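Local structure of RNA polymerase II subunit B1 CTD phosphatase RTR1 (Saccharomyces cerevisiae, 5C2Y) at residues K54-F59 / Q126-Q131. The protein dephosphorylates the C-terminal heptapeptide repeats of the largest RNA polymerase II subunit and so regulates the polymerase during transcription. Residues are numbered along the deposited sequence; the frame is centred on the assembly and turned at random.
Sequences KYLGRF and QFYQVQ. With SO4 (sulfate ion), chain D.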
ATOM      1  N   LYS A  54      -5.618  -4.607   0.358  1.00 28.14           N
ATOM      2  CA  LYS A  54      -6.602  -4.309   1.387  1.00 25.55           C
ATOM      3  C   LYS A  54      -6.254  -4.996   2.691  1.00 30.63           C
ATOM      4  O   LYS A  54      -6.341  -4.401   3.768  1.00 33.04           O
ATOM      5  CB  LYS A  54      -7.997  -4.742   0.936  1.00 28.55           C
ATOM      6  CG  LYS A  54      -8.750  -3.711   0.108  1.00 32.21           C
ATOM      7  CD  LYS A  54      -9.677  -4.366  -0.909  1.00 31.19           C
ATOM      8  CE  LYS A  54     -10.841  -5.110  -0.269  1.00 31.68           C
ATOM      9  NZ  LYS A  54     -11.855  -4.195   0.305  1.00 36.38           N
ATOM     10  N   TYR A  55      -5.881  -6.267   2.596  1.00 31.13           N
ATOM     11  CA  TYR A  55      -5.511  -7.027   3.781  1.00 33.47           C
ATOM     12  C   TYR A  55      -4.357  -6.341   4.493  1.00 33.31           C
ATOM     13  O   TYR A  55      -4.310  -6.258   5.720  1.00 33.36           O
ATOM     14  CB  TYR A  55      -5.124  -8.458   3.396  1.00 36.20           C
ATOM     15  CG  TYR A  55      -4.395  -9.230   4.473  1.00 33.68           C
ATOM     16  CD1 TYR A  55      -5.065  -9.674   5.600  1.00 36.04           C
ATOM     17  CD2 TYR A  55      -3.040  -9.518   4.358  1.00 31.23           C
ATOM     18  CE1 TYR A  55      -4.410 -10.370   6.591  1.00 34.66           C
ATOM     19  CE2 TYR A  55      -2.378 -10.226   5.347  1.00 29.52           C
ATOM     20  CZ  TYR A  55      -3.073 -10.652   6.457  1.00 33.20           C
ATOM     21  OH  TYR A  55      -2.436 -11.359   7.452  1.00 38.65           O
ATOM     22  N   LEU A  56      -3.440  -5.846   3.677  1.00 30.43           N
ATOM     23  CA  LEU A  56      -2.197  -5.226   4.099  1.00 26.86           C
ATOM     24  C   LEU A  56      -2.390  -4.035   5.034  1.00 30.66           C
ATOM     25  O   LEU A  56      -1.567  -3.787   5.918  1.00 31.99           O
ATOM     26  CB  LEU A  56      -1.472  -4.790   2.847  1.00 31.30           C
ATOM     27  CG  LEU A  56       0.007  -4.561   2.758  1.00 34.78           C
ATOM     28  CD1 LEU A  56       0.689  -5.890   2.598  1.00 30.30           C
ATOM     29  CD2 LEU A  56       0.205  -3.686   1.539  1.00 33.11           C
ATOM     30  N   GLY A  57      -3.475  -3.294   4.828  1.00 30.02           N
ATOM     31  CA  GLY A  57      -3.807  -2.150   5.662  1.00 30.43           C
ATOM     32  C   GLY A  57      -3.727  -2.312   7.181  1.00 31.06           C
ATOM     33  O   GLY A  57      -3.419  -1.337   7.881  1.00 31.90           O
ATOM     34  N   ARG A  58      -4.008  -3.516   7.691  1.00 29.25           N
ATOM     35  CA  ARG A  58      -3.873  -3.823   9.125  1.00 30.86           C
ATOM     36  C   ARG A  58      -2.526  -3.432   9.690  1.00 33.81           C
ATOM     37  O   ARG A  58      -2.415  -3.107  10.878  1.00 37.35           O
ATOM     38  CB  ARG A  58      -4.031  -5.317   9.408  1.00 33.08           C
ATOM     39  CG  ARG A  58      -5.276  -5.924   8.927  1.00 35.96           C
ATOM     40  CD  ARG A  58      -5.022  -7.327   8.520  1.00 35.35           C
ATOM     41  NE  ARG A  58      -6.251  -7.887   8.003  1.00 40.38           N
ATOM     42  CZ  ARG A  58      -7.102  -8.578   8.744  1.00 53.70           C
ATOM     43  NH1 ARG A  58      -6.834  -8.803  10.030  1.00 56.44           N
ATOM     44  NH2 ARG A  58      -8.208  -9.057   8.197  1.00 60.00           N
ATOM     45  N   PHE A  59      -1.509  -3.512   8.835  1.00 30.67           N
ATOM     46  CA  PHE A  59      -0.118  -3.525   9.260  1.00 29.97           C
ATOM     47  C   PHE A  59       0.573  -2.198   9.075  1.00 27.48           C
ATOM     48  O   PHE A  59       1.706  -2.032   9.518  1.00 30.60           O
ATOM     49  CB  PHE A  59       0.660  -4.591   8.479  1.00 30.86           C
ATOM     50  CG  PHE A  59       0.125  -5.989   8.645  1.00 34.25           C
ATOM     51  CD1 PHE A  59       0.309  -6.686   9.833  1.00 34.47           C
ATOM     52  CD2 PHE A  59      -0.535  -6.616   7.607  1.00 30.12           C
ATOM     53  CE1 PHE A  59      -0.168  -7.973   9.976  1.00 31.83           C
ATOM     54  CE2 PHE A  59      -1.011  -7.898   7.748  1.00 30.14           C
ATOM     55  CZ  PHE A  59      -0.832  -8.575   8.930  1.00 31.05           C
ATOM     56  N   GLN A 126      -3.126   7.520  -2.822  1.00 17.83           N
ATOM     57  CA  GLN A 126      -3.385   8.505  -1.783  1.00 22.50           C
ATOM     58  C   GLN A 126      -4.731   8.256  -1.101  1.00 24.19           C
ATOM     59  O   GLN A 126      -4.868   8.432   0.112  1.00 26.68           O
ATOM     60  CB  GLN A 126      -3.307   9.915  -2.380  1.00 25.65           C
ATOM     61  CG  GLN A 126      -3.810  11.020  -1.485  1.00 29.69           C
ATOM     62  CD  GLN A 126      -3.219  12.369  -1.843  1.00 38.90           C
ATOM     63  OE1 GLN A 126      -3.867  13.200  -2.482  1.00 44.88           O
ATOM     64  NE2 GLN A 126      -1.979  12.596  -1.424  1.00 43.99           N
ATOM     65  N   PHE A 127      -5.719   7.850  -1.895  1.00 24.21           N
ATOM     66  CA  PHE A 127      -7.025   7.402  -1.422  1.00 20.05           C
ATOM     67  C   PHE A 127      -6.867   6.273  -0.409  1.00 23.87           C
ATOM     68  O   PHE A 127      -7.518   6.246   0.641  1.00 27.90           O
ATOM     69  CB  PHE A 127      -7.844   6.947  -2.622  1.00 23.38           C
ATOM     70  CG  PHE A 127      -9.284   6.656  -2.323  1.00 28.00           C
ATOM     71  CD1 PHE A 127      -9.688   5.381  -1.929  1.00 26.86           C
ATOM     72  CD2 PHE A 127     -10.250   7.645  -2.480  1.00 27.26           C
ATOM     73  CE1 PHE A 127     -11.029   5.108  -1.673  1.00 27.53           C
ATOM     74  CE2 PHE A 127     -11.590   7.378  -2.236  1.00 29.79           C
ATOM     75  CZ  PHE A 127     -11.981   6.110  -1.836  1.00 29.48           C
ATOM     76  N   TYR A 128      -5.984   5.335  -0.731  1.00 24.99           N
ATOM     77  CA  TYR A 128      -5.632   4.236   0.167  1.00 23.90           C
ATOM     78  C   TYR A 128      -4.987   4.745   1.444  1.00 24.86           C
ATOM     79  O   TYR A 128      -5.432   4.431   2.540  1.00 29.38           O
ATOM     80  CB  TYR A 128      -4.680   3.279  -0.543  1.00 26.65           C
ATOM     81  CG  TYR A 128      -4.232   2.071   0.243  1.00 25.86           C
ATOM     82  CD1 TYR A 128      -5.016   0.924   0.287  1.00 26.64           C
ATOM     83  CD2 TYR A 128      -3.005   2.058   0.900  1.00 25.19           C
ATOM     84  CE1 TYR A 128      -4.603  -0.195   0.995  1.00 28.27           C
ATOM     85  CE2 TYR A 128      -2.580   0.942   1.607  1.00 24.98           C
ATOM     86  CZ  TYR A 128      -3.381  -0.180   1.649  1.00 26.00           C
ATOM     87  OH  TYR A 128      -2.964  -1.296   2.341  1.00 26.01           O
ATOM     88  N   GLN A 129      -3.947   5.553   1.292  1.00 24.42           N
ATOM     89  CA  GLN A 129      -3.119   5.981   2.409  1.00 23.80           C
ATOM     90  C   GLN A 129      -3.835   6.741   3.535  1.00 28.00           C
ATOM     91  O   GLN A 129      -3.549   6.528   4.723  1.00 30.26           O
ATOM     92  CB  GLN A 129      -1.992   6.849   1.888  1.00 23.85           C
ATOM     93  CG  GLN A 129      -1.118   7.400   3.001  1.00 26.74           C
ATOM     94  CD  GLN A 129      -0.196   8.480   2.512  1.00 25.82           C
ATOM     95  OE1 GLN A 129      -0.591   9.309   1.693  1.00 31.58           O
ATOM     96  NE2 GLN A 129       1.040   8.481   2.998  1.00 26.48           N
ATOM     97  N   VAL A 130      -4.749   7.637   3.170  1.00 26.77           N
ATOM     98  CA  VAL A 130      -5.392   8.506   4.148  1.00 25.75           C
ATOM     99  C   VAL A 130      -6.413   7.744   4.993  1.00 26.77           C
ATOM    100  O   VAL A 130      -6.954   8.271   5.965  1.00 31.44           O
ATOM    101  CB  VAL A 130      -6.084   9.694   3.453  1.00 27.77           C
ATOM    102  CG1 VAL A 130      -5.058  10.515   2.668  1.00 28.48           C
ATOM    103  CG2 VAL A 130      -7.172   9.187   2.534  1.00 23.06           C
ATOM    104  N   GLN A 131      -6.679   6.499   4.623  1.00 25.61           N
ATOM    105  CA  GLN A 131      -7.594   5.670   5.395  1.00 27.74           C
ATOM    106  C   GLN A 131      -6.857   4.819   6.416  1.00 29.84           C
ATOM    107  O   GLN A 131      -7.484   4.079   7.177  1.00 29.92           O
ATOM    108  CB  GLN A 131      -8.383   4.746   4.488  1.00 25.49           C
ATOM    109  CG  GLN A 131      -9.246   5.423   3.475  1.00 26.13           C
ATOM    110  CD  GLN A 131      -9.977   4.401   2.633  1.00 34.42           C
ATOM    111  OE1 GLN A 131     -10.647   3.508   3.175  1.00 33.65           O
ATOM    112  NE2 GLN A 131      -9.828   4.495   1.304  1.00 31.84           N
TER
HETATM  113  S   SO4 D 302     -13.735  -6.152   2.040  0.67 53.66           S
HETATM  114  O1  SO4 D 302     -14.229  -6.198   0.663  0.67 49.06           O
HETATM  115  O2  SO4 D 302     -13.521  -4.764   2.439  0.67 43.35           O
HETATM  116  O3  SO4 D 302     -12.486  -6.911   2.111  0.67 54.07           O
HETATM  117  O4  SO4 D 302     -14.697  -6.770   2.949  0.67 51.25           O
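Within the predicted RTR1-type zinc-finger region of this RPAP2-family phosphatase, Tyr128 near the end of helix 119-129 joins that helix to Leu56 of helix 50-56 and Gly57 of the short 3-10 segment that follows. Helix 119-129 also carries the zinc ligand His121, but the zinc ion lies about 13 Å from the Tyr128 side chain, which places this contact in the helical scaffold and not in the metal site. The backbones stay well separated, with Gly57 CA and Tyr128 CA 8.6 Å apart, and the phenol spans the gap. With CG anti to the backbone N (chi1 -179°), the hydroxyl end of the ring is brought nearer to 54-59 than the start of the side chain suggests. Tyr128 OH comes to 3.2 Å from Gly57 N, at an angle too poor for a hydrogen bond; that amide instead bonds to Lys54 O. The polar partner of Tyr128 OH is Leu53 O, one turn earlier in helix 50-56, so the buried hydroxyl is satisfied at the helix it reaches. Leu56 crosses the phenol at about a right angle, CB lying 3.8 Å from Tyr128 OH, and its side chain also touches Ile12, Ile38 and Leu42. Tyr65 meets the Tyr128 ring with planes at about 45°. Just past helix 119-129, Gln131 NE2 turns back to Phe127 O at 3.0 Å, approaching from above the carbonyl plane. The Lys54 side chain sets off away from 126-131, and its NZ forms a salt bridge with Glu165; an alanine here would probably leave that carboxylate without its cationic mate and the sulfate, probably from the crystallisation liquor, without its lysine anchor. The Lys54 chain, bent at chi2, chi3 and chi4, sets NZ 2.8 Å from sulfate O2.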